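Local coordinates for protein 2,3-dihydroxybenzoate-AMP ligase (Mycobacterium smegmatis, PDB 5KEI) that belongs to the AMP-binding enzyme family of the ANL clan and carries that family's characteristic C-terminal domain, at residues Q351-A356 against S434-R439; Y362-D367 against Q376-S381; E385-D390 against E403-G408. All coordinates share one frame; numbering follows the deposited sequence.

Contact 1 (Q351-A356 against S434-R439); sequences QVFGMA and SGDRVR
The carboxylate of Asp-436 is engaged at both oxygens: OD1 forms a salt bridge with Arg-455, and OD2 rests at the edge of the Phe-353 ring. Phe-353 CZ lies 3.3 Å from Asp-436 OD2. The oxygen is near the plane of the ring, and the ring and carboxylate planes stand 68° apart, so the two side chains meet tip to tip without stacking. Such an approach would bring the slightly positive hydrogen rim of the ring to the carboxylate oxygen, a modest electrostatic attraction at most. The methyl CE of Met-355 packs more loosely, 4.1 Å from Asp-436 OD2.

Phe-353 reaches across because its CG stands anti to the backbone N (chi1 165°), and on the same far rim Phe-353 CE2 meets Val-438 CG1 at 4.2 Å. Met-355, bent at chi3 (71°), runs alongside Asp-436 with its tip pointing the other way and sets its SD 4.3 Å from Ser-434 CB. These are side-chain contacts alone: the CA atoms of Phe-353 and Asp-436 are 10.5 Å apart, too far for strand pairing. In the Ser-434 conformer given, one of two, OG accepts from Asp-436 N over 3.2 Å, which fits an ST turn spanning Gly-435; this OG also lies doubtfully close to Leu-404 O.

The stretches Phe-Gly-Met-Ala and Ser-Gly-Asp correspond to the A5-like (Tyr-Gly-x-Thr-Glu) and A7 core motifs of adenylate-forming enzymes, which in relatives border the active-site cleft; a similar placement is probable here. Strand 349-354 belongs to the large mixed sheet and strand 432-440 to a four-stranded antiparallel one, and Phe-353 spans the junction, packing with Val-438 against Leu-404 of strand 402-407 and Val-452 of strand 450-455.

Contact 2 (Y362-D367 against Q376-S381); sequences YTRIGD and QGRPLS
The guanidinium groups of Arg-364 and Arg-378 lie flat on one another, with centres 3.9 Å apart and planes only 13° from parallel. Each CZ sits over the centre of the other group, while the two side chains approach from nearly perpendicular directions. The edge of the Arg-364 group is turned to carbonyl oxygens: NH2 donates to Pro-379 O at 2.7 Å in a nearly straight bond (166°), and NH1 donates both to Arg-378 O at 2.8 Å and to Tyr-362 O at 2.9 Å. Three carbonyl dipoles thus hold this guanidinium flat and probably ease the repulsion between the like charges. At the edge of the Arg-378 group, NH2 donates to a water that in turn donates to Asp-367 OD1.

A bend at chi2 (-40°) folds Arg-364 back toward its own strand end and over the backbone bridge. There Tyr-362 and Arg-378 form an antiparallel hydrogen-bonded pair: Tyr-362 N to Arg-378 O and Arg-378 N to Tyr-362 O are each 2.9 Å. Each of the two carbonyl oxygens therefore takes a backbone N-H and Arg-364 NH1, the two donors arriving from opposite faces of the carbonyl plane.

Beside the bridge, on the side of helix 227-240, Tyr-362 CE2 lies 4.0 Å from both CD1 and CD2 of Leu-380, while the tyrosine hydroxyl bonds to Ser-237 of that helix. Asp-367 OD2 accepts from Arg-364 N across the type I turn from Arg-364 to Asp-367. The whole is a short antiparallel strand pair, 360-362 with 378-379, joined through helix 369-374 and forming one margin of the large mixed sheet.

Contact 3 (E385-D390 against E403-G408); sequences EIRIVD and ELLVRG
A beta-hairpin pairs Glu-385 to Val-389 with Glu-403 to Arg-407, their segment axes 4.6 Å apart and 157° between directions. Six backbone hydrogen bonds join the hydrogen-bonded pairs Glu-385/Arg-407, Arg-387/Leu-405 and Val-389/Glu-403; Leu-405 N to Arg-387 O, at 2.8 Å, is typical.

At the open end Arg-407 grips the Glu-385 carboxylate side-on. Arg-407 NE donates to Glu-385 OE2 at 3.0 Å, with OE2 in the guanidinium plane but NE above the carboxylate plane. Arg-407 NH2 meets Glu-385 OE1 on the syn side at 2.9 Å. The two planes stand 61° apart, so the salt bridge is bidentate yet twisted.

Strand 402-407 lies between 385-389 and 432-440 in a four-stranded antiparallel sheet, consistent with the small beta subdomain of ANL enzymes. On the face bearing Arg-387, Leu-405 sets CD2 over the guanidinium of that arginine and CD1 3.7 Å from Val-389 CG2. Arg-387 also makes a cation-pi contact with Phe-431. On the face bearing Ile-386 and Ile-388, Leu-404, with CG anti to its backbone N (chi1 174°), swings CD1 to 3.8 Å from Ile-386 CB.

Contact 1 is the hub, its centre about 13 Å from that of contact 2 and about 10 Å from that of contact 3. It meets contact 2 through the large mixed sheet: Gln-351 N lies 2.9 Å from Thr-363 OG1, and Gln-351 OE1 3.0 Å from Gln-376 NE2, both probable hydrogen bonds. It meets contact 3 through neighbouring strands 432-440 and 402-407, with Asp-436 O 3.0 Å from Leu-404 N. Contacts 2 and 3 follow in series along the chain, and Pro-379 CG packs 4.0 Å from Ile-386 CG2. Of the three, contact 1 carries the two core-motif stretches and so probably lies beside the cleft, as in relatives.

Contact 1 (Q351-A356 against S434-R439)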
# COMPACT_ATOMS: atom_id res chain seq x y z
N GLN A 351 -16.70 5.40 5.63
CA GLN A 351 -16.01 4.12 5.65
C GLN A 351 -15.20 3.99 4.36
O GLN A 351 -15.66 4.35 3.26
CB GLN A 351 -16.97 2.94 5.83
CG GLN A 351 -17.64 2.91 7.21
CD GLN A 351 -17.97 1.50 7.73
OE1 GLN A 351 -17.20 0.56 7.54
NE2 GLN A 351 -19.13 1.36 8.38
N VAL A 352 -13.97 3.52 4.53
CA VAL A 352 -13.07 3.33 3.40
C VAL A 352 -12.51 1.91 3.40
O VAL A 352 -11.86 1.50 4.34
CB VAL A 352 -11.90 4.33 3.44
CG1 VAL A 352 -11.05 4.20 2.17
CG2 VAL A 352 -12.43 5.74 3.64
N PHE A 353 -12.78 1.17 2.33
CA PHE A 353 -12.19 -0.14 2.13
C PHE A 353 -11.31 -0.06 0.91
O PHE A 353 -11.80 -0.04 -0.23
CB PHE A 353 -13.27 -1.22 1.98
CG PHE A 353 -12.77 -2.53 1.44
CD1 PHE A 353 -11.73 -3.20 2.06
CD2 PHE A 353 -13.36 -3.10 0.32
CE1 PHE A 353 -11.27 -4.41 1.55
CE2 PHE A 353 -12.91 -4.31 -0.19
CZ PHE A 353 -11.86 -4.96 0.44
N GLY A 354 -10.00 0.01 1.16
CA GLY A 354 -9.02 0.20 0.12
C GLY A 354 -7.75 -0.61 0.35
O GLY A 354 -7.58 -1.26 1.37
N MET A 355 -6.86 -0.58 -0.63
CA MET A 355 -5.65 -1.37 -0.57
C MET A 355 -4.59 -0.63 -1.38
O MET A 355 -4.91 0.04 -2.37
CB MET A 355 -5.89 -2.78 -1.12
CG MET A 355 -6.31 -2.81 -2.58
SD MET A 355 -7.22 -4.29 -3.04
CE MET A 355 -8.79 -3.99 -2.18
N ALA A 356 -3.34 -0.74 -0.93
CA ALA A 356 -2.22 -0.09 -1.60
C ALA A 356 -2.13 -0.46 -3.08
O ALA A 356 -1.66 0.33 -3.90
CB ALA A 356 -0.92 -0.45 -0.88
N SER A 434 -7.65 -10.00 -4.54
CA SER A 434 -7.45 -9.30 -3.27
C SER A 434 -7.30 -10.20 -2.06
O SER A 434 -6.69 -9.81 -1.06
CB SER A 434 -8.62 -8.34 -3.03
OG SER A 434 -9.83 -9.07 -3.00
N GLY A 435 -7.91 -11.38 -2.12
CA GLY A 435 -7.91 -12.28 -0.99
C GLY A 435 -8.98 -11.89 0.01
O GLY A 435 -9.12 -12.53 1.05
N ASP A 436 -9.74 -10.84 -0.31
CA ASP A 436 -10.83 -10.39 0.57
C ASP A 436 -12.16 -11.07 0.22
O ASP A 436 -12.51 -11.21 -0.95
CB ASP A 436 -11.01 -8.86 0.48
CG ASP A 436 -9.81 -8.11 1.02
OD1 ASP A 436 -9.31 -8.46 2.11
OD2 ASP A 436 -9.34 -7.16 0.35
N ARG A 437 -12.89 -11.50 1.24
CA ARG A 437 -14.22 -12.06 1.06
C ARG A 437 -15.21 -10.92 1.23
O ARG A 437 -15.20 -10.25 2.26
CB ARG A 437 -14.48 -13.18 2.08
CG ARG A 437 -15.61 -14.14 1.71
CD ARG A 437 -16.00 -15.02 2.90
NE ARG A 437 -14.86 -15.60 3.61
CZ ARG A 437 -14.77 -15.69 4.94
NH1 ARG A 437 -15.76 -15.21 5.70
NH2 ARG A 437 -13.70 -16.24 5.52
N VAL A 438 -16.04 -10.68 0.22
CA VAL A 438 -16.98 -9.55 0.24
C VAL A 438 -18.32 -9.94 -0.38
O VAL A 438 -18.44 -10.93 -1.09
CB VAL A 438 -16.43 -8.30 -0.53
CG1 VAL A 438 -15.04 -7.87 -0.04
CG2 VAL A 438 -16.39 -8.57 -2.04
N ARG A 439 -19.34 -9.13 -0.13
CA ARG A 439 -20.57 -9.23 -0.90
C ARG A 439 -21.00 -7.83 -1.27
O ARG A 439 -20.71 -6.88 -0.53
CB ARG A 439 -21.67 -9.96 -0.13
CG ARG A 439 -22.07 -9.31 1.16
CD ARG A 439 -22.96 -10.23 1.96
NE ARG A 439 -23.42 -9.58 3.18
CZ ARG A 439 -24.42 -10.03 3.93
NH1 ARG A 439 -25.05 -11.15 3.59
NH2 ARG A 439 -24.79 -9.37 5.03

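Contact 2 (Y362-D367 against Q376-S381)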
# COMPACT_ATOMS: atom_id res chain seq x y z
N TYR A 362 -15.36 3.86 -1.09
CA TYR A 362 -15.75 4.89 -0.14
C TYR A 362 -17.26 4.94 -0.01
O TYR A 362 -17.97 4.71 -0.99
CB TYR A 362 -15.33 6.29 -0.57
CG TYR A 362 -13.87 6.59 -0.74
CD1 TYR A 362 -13.12 7.12 0.30
CD2 TYR A 362 -13.26 6.43 -1.97
CE1 TYR A 362 -11.79 7.43 0.13
CE2 TYR A 362 -11.93 6.72 -2.13
CZ TYR A 362 -11.21 7.23 -1.09
OH TYR A 362 -9.89 7.54 -1.28
N THR A 363 -17.73 5.29 1.17
CA THR A 363 -19.08 5.82 1.29
C THR A 363 -19.02 7.27 0.80
O THR A 363 -17.99 7.94 0.91
CB THR A 363 -19.62 5.73 2.73
OG1 THR A 363 -18.63 6.18 3.66
CG2 THR A 363 -20.00 4.30 3.04
N ARG A 364 -20.10 7.76 0.22
CA ARG A 364 -20.11 9.13 -0.28
C ARG A 364 -20.55 10.10 0.83
O ARG A 364 -21.13 9.69 1.86
CB ARG A 364 -21.01 9.25 -1.51
CG ARG A 364 -20.68 8.25 -2.66
CD ARG A 364 -19.18 8.07 -2.87
NE ARG A 364 -18.78 7.76 -4.25
CZ ARG A 364 -18.30 6.58 -4.65
NH1 ARG A 364 -18.15 5.59 -3.79
NH2 ARG A 364 -17.96 6.41 -5.92
N ILE A 365 -20.25 11.38 0.65
CA ILE A 365 -20.40 12.36 1.73
C ILE A 365 -21.85 12.57 2.20
O ILE A 365 -22.11 12.66 3.41
CB ILE A 365 -19.81 13.72 1.32
CG1 ILE A 365 -18.30 13.61 1.18
CG2 ILE A 365 -20.15 14.79 2.36
CD1 ILE A 365 -17.62 13.08 2.39
N GLY A 366 -22.81 12.59 1.29
CA GLY A 366 -24.18 12.72 1.75
C GLY A 366 -24.92 11.45 2.18
O GLY A 366 -26.10 11.52 2.51
N ASP A 367 -24.24 10.31 2.18
CA ASP A 367 -24.92 9.01 2.31
C ASP A 367 -25.68 8.80 3.61
O ASP A 367 -25.22 9.23 4.67
CB ASP A 367 -23.92 7.87 2.15
CG ASP A 367 -23.67 7.54 0.73
OD1 ASP A 367 -24.44 8.08 -0.10
OD2 ASP A 367 -22.75 6.75 0.43
N GLN A 376 -18.98 -0.91 3.61
CA GLN A 376 -17.62 -0.40 3.43
C GLN A 376 -17.50 0.32 2.07
O GLN A 376 -16.47 0.23 1.41
CB GLN A 376 -16.59 -1.53 3.54
CG GLN A 376 -16.37 -2.08 4.95
CD GLN A 376 -17.61 -2.72 5.55
OE1 GLN A 376 -18.06 -3.80 5.11
NE2 GLN A 376 -18.18 -2.07 6.58
N GLY A 377 -18.56 1.03 1.67
CA GLY A 377 -18.51 1.91 0.50
C GLY A 377 -18.70 1.27 -0.87
O GLY A 377 -19.20 0.15 -0.98
N ARG A 378 -18.33 1.99 -1.92
CA ARG A 378 -18.40 1.46 -3.28
C ARG A 378 -17.28 2.14 -4.07
O ARG A 378 -16.73 3.14 -3.59
CB ARG A 378 -19.81 1.65 -3.91
CG ARG A 378 -20.26 3.10 -4.09
CD ARG A 378 -21.69 3.23 -4.64
NE ARG A 378 -22.12 4.62 -4.55
CZ ARG A 378 -21.91 5.53 -5.49
NH1 ARG A 378 -21.31 5.19 -6.62
NH2 ARG A 378 -22.30 6.79 -5.32
N PRO A 379 -16.91 1.60 -5.26
CA PRO A 379 -15.70 2.05 -5.97
C PRO A 379 -15.62 3.54 -6.31
O PRO A 379 -16.61 4.20 -6.61
CB PRO A 379 -15.71 1.20 -7.25
CG PRO A 379 -16.42 -0.03 -6.86
CD PRO A 379 -17.50 0.41 -5.91
N LEU A 380 -14.39 4.03 -6.25
CA LEU A 380 -14.08 5.44 -6.44
C LEU A 380 -14.33 5.91 -7.86
O LEU A 380 -14.83 7.01 -8.10
CB LEU A 380 -12.62 5.69 -6.07
CG LEU A 380 -11.91 7.01 -6.39
CD1 LEU A 380 -12.66 8.21 -5.81
CD2 LEU A 380 -10.48 6.93 -5.84
N SER A 381 -13.96 5.05 -8.80
CA SER A 381 -14.01 5.38 -10.21
C SER A 381 -15.13 4.60 -10.90
O SER A 381 -15.36 3.42 -10.59
CB SER A 381 -12.67 5.08 -10.87
OG SER A 381 -12.66 5.42 -12.24
O HOH W 1 -24.11 7.86 -2.87

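Contact 3 (E385-D390 against E403-G408)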
# COMPACT_ATOMS: atom_id res chain seq x y z
N GLU A 385 -13.50 -1.91 -12.11
CA GLU A 385 -14.19 -3.15 -12.42
C GLU A 385 -14.04 -4.16 -11.28
O GLU A 385 -12.93 -4.60 -10.98
CB GLU A 385 -13.61 -3.76 -13.70
CG GLU A 385 -13.34 -2.77 -14.81
CD GLU A 385 -12.72 -3.44 -16.02
OE1 GLU A 385 -13.31 -4.44 -16.49
OE2 GLU A 385 -11.65 -2.98 -16.50
N ILE A 386 -15.15 -4.52 -10.64
CA ILE A 386 -15.01 -5.52 -9.60
C ILE A 386 -15.72 -6.81 -9.98
O ILE A 386 -16.82 -6.81 -10.54
CB ILE A 386 -15.52 -5.01 -8.22
CG1 ILE A 386 -17.03 -5.15 -8.05
CG2 ILE A 386 -15.04 -3.57 -7.97
CD1 ILE A 386 -17.53 -4.78 -6.64
N ARG A 387 -15.05 -7.92 -9.69
CA ARG A 387 -15.64 -9.23 -9.79
C ARG A 387 -15.67 -9.86 -8.40
O ARG A 387 -14.71 -9.79 -7.65
CB ARG A 387 -14.86 -10.10 -10.78
CG ARG A 387 -14.91 -9.60 -12.21
CD ARG A 387 -13.85 -10.30 -13.07
NE ARG A 387 -14.07 -11.74 -13.16
CZ ARG A 387 -13.22 -12.59 -13.72
NH1 ARG A 387 -12.08 -12.15 -14.25
NH2 ARG A 387 -13.50 -13.89 -13.75
N ILE A 388 -16.81 -10.44 -8.05
CA ILE A 388 -16.92 -11.22 -6.83
C ILE A 388 -17.12 -12.67 -7.26
O ILE A 388 -18.16 -13.02 -7.84
CB ILE A 388 -18.08 -10.71 -5.95
CG1 ILE A 388 -17.90 -9.21 -5.67
CG2 ILE A 388 -18.12 -11.49 -4.65
CD1 ILE A 388 -18.90 -8.63 -4.69
N VAL A 389 -16.12 -13.51 -7.01
CA VAL A 389 -16.12 -14.86 -7.58
C VAL A 389 -16.11 -15.97 -6.54
O VAL A 389 -15.78 -15.76 -5.38
CB VAL A 389 -14.90 -15.08 -8.54
CG1 VAL A 389 -14.85 -13.99 -9.60
CG2 VAL A 389 -13.60 -15.14 -7.77
N ASP A 390 -16.49 -17.17 -6.96
CA ASP A 390 -16.44 -18.34 -6.09
C ASP A 390 -15.12 -19.08 -6.22
O ASP A 390 -14.20 -18.63 -6.91
CB ASP A 390 -17.61 -19.29 -6.37
CG ASP A 390 -17.66 -19.75 -7.82
OD1 ASP A 390 -16.62 -20.18 -8.37
OD2 ASP A 390 -18.76 -19.66 -8.42
N GLU A 403 -14.69 -14.07 -3.55
CA GLU A 403 -13.44 -13.35 -3.50
C GLU A 403 -13.51 -12.12 -4.42
O GLU A 403 -13.96 -12.21 -5.56
CB GLU A 403 -12.27 -14.24 -3.87
CG GLU A 403 -10.94 -13.49 -3.85
CD GLU A 403 -9.75 -14.39 -4.12
OE1 GLU A 403 -9.95 -15.53 -4.60
OE2 GLU A 403 -8.61 -13.94 -3.84
N LEU A 404 -13.06 -10.99 -3.90
CA LEU A 404 -12.99 -9.76 -4.67
C LEU A 404 -11.78 -9.74 -5.64
O LEU A 404 -10.64 -9.97 -5.24
CB LEU A 404 -12.93 -8.57 -3.72
CG LEU A 404 -12.70 -7.22 -4.38
CD1 LEU A 404 -13.90 -6.84 -5.25
CD2 LEU A 404 -12.43 -6.16 -3.31
N LEU A 405 -12.06 -9.50 -6.91
CA LEU A 405 -11.05 -9.29 -7.94
C LEU A 405 -11.26 -7.89 -8.51
O LEU A 405 -12.40 -7.44 -8.65
CB LEU A 405 -11.17 -10.33 -9.04
CG LEU A 405 -10.61 -11.75 -8.94
CD1 LEU A 405 -11.06 -12.48 -7.68
CD2 LEU A 405 -11.02 -12.52 -10.19
N VAL A 406 -10.17 -7.20 -8.87
CA VAL A 406 -10.29 -5.81 -9.30
C VAL A 406 -9.33 -5.44 -10.41
O VAL A 406 -8.20 -5.94 -10.48
CB VAL A 406 -10.08 -4.84 -8.11
CG1 VAL A 406 -8.68 -5.04 -7.48
CG2 VAL A 406 -10.28 -3.41 -8.56
N ARG A 407 -9.80 -4.54 -11.27
CA ARG A 407 -9.00 -3.95 -12.32
C ARG A 407 -9.56 -2.55 -12.57
O ARG A 407 -10.77 -2.36 -12.54
CB ARG A 407 -9.06 -4.80 -13.58
CG ARG A 407 -8.04 -4.45 -14.63
CD ARG A 407 -8.23 -5.33 -15.85
NE ARG A 407 -9.49 -5.06 -16.54
CZ ARG A 407 -9.98 -5.81 -17.52
NH1 ARG A 407 -9.30 -6.89 -17.91
NH2 ARG A 407 -11.13 -5.52 -18.10
N GLY A 408 -8.68 -1.57 -12.79
CA GLY A 408 -9.12 -0.22 -13.06
C GLY A 408 -8.01 0.80 -13.21
O GLY A 408 -6.82 0.46 -13.21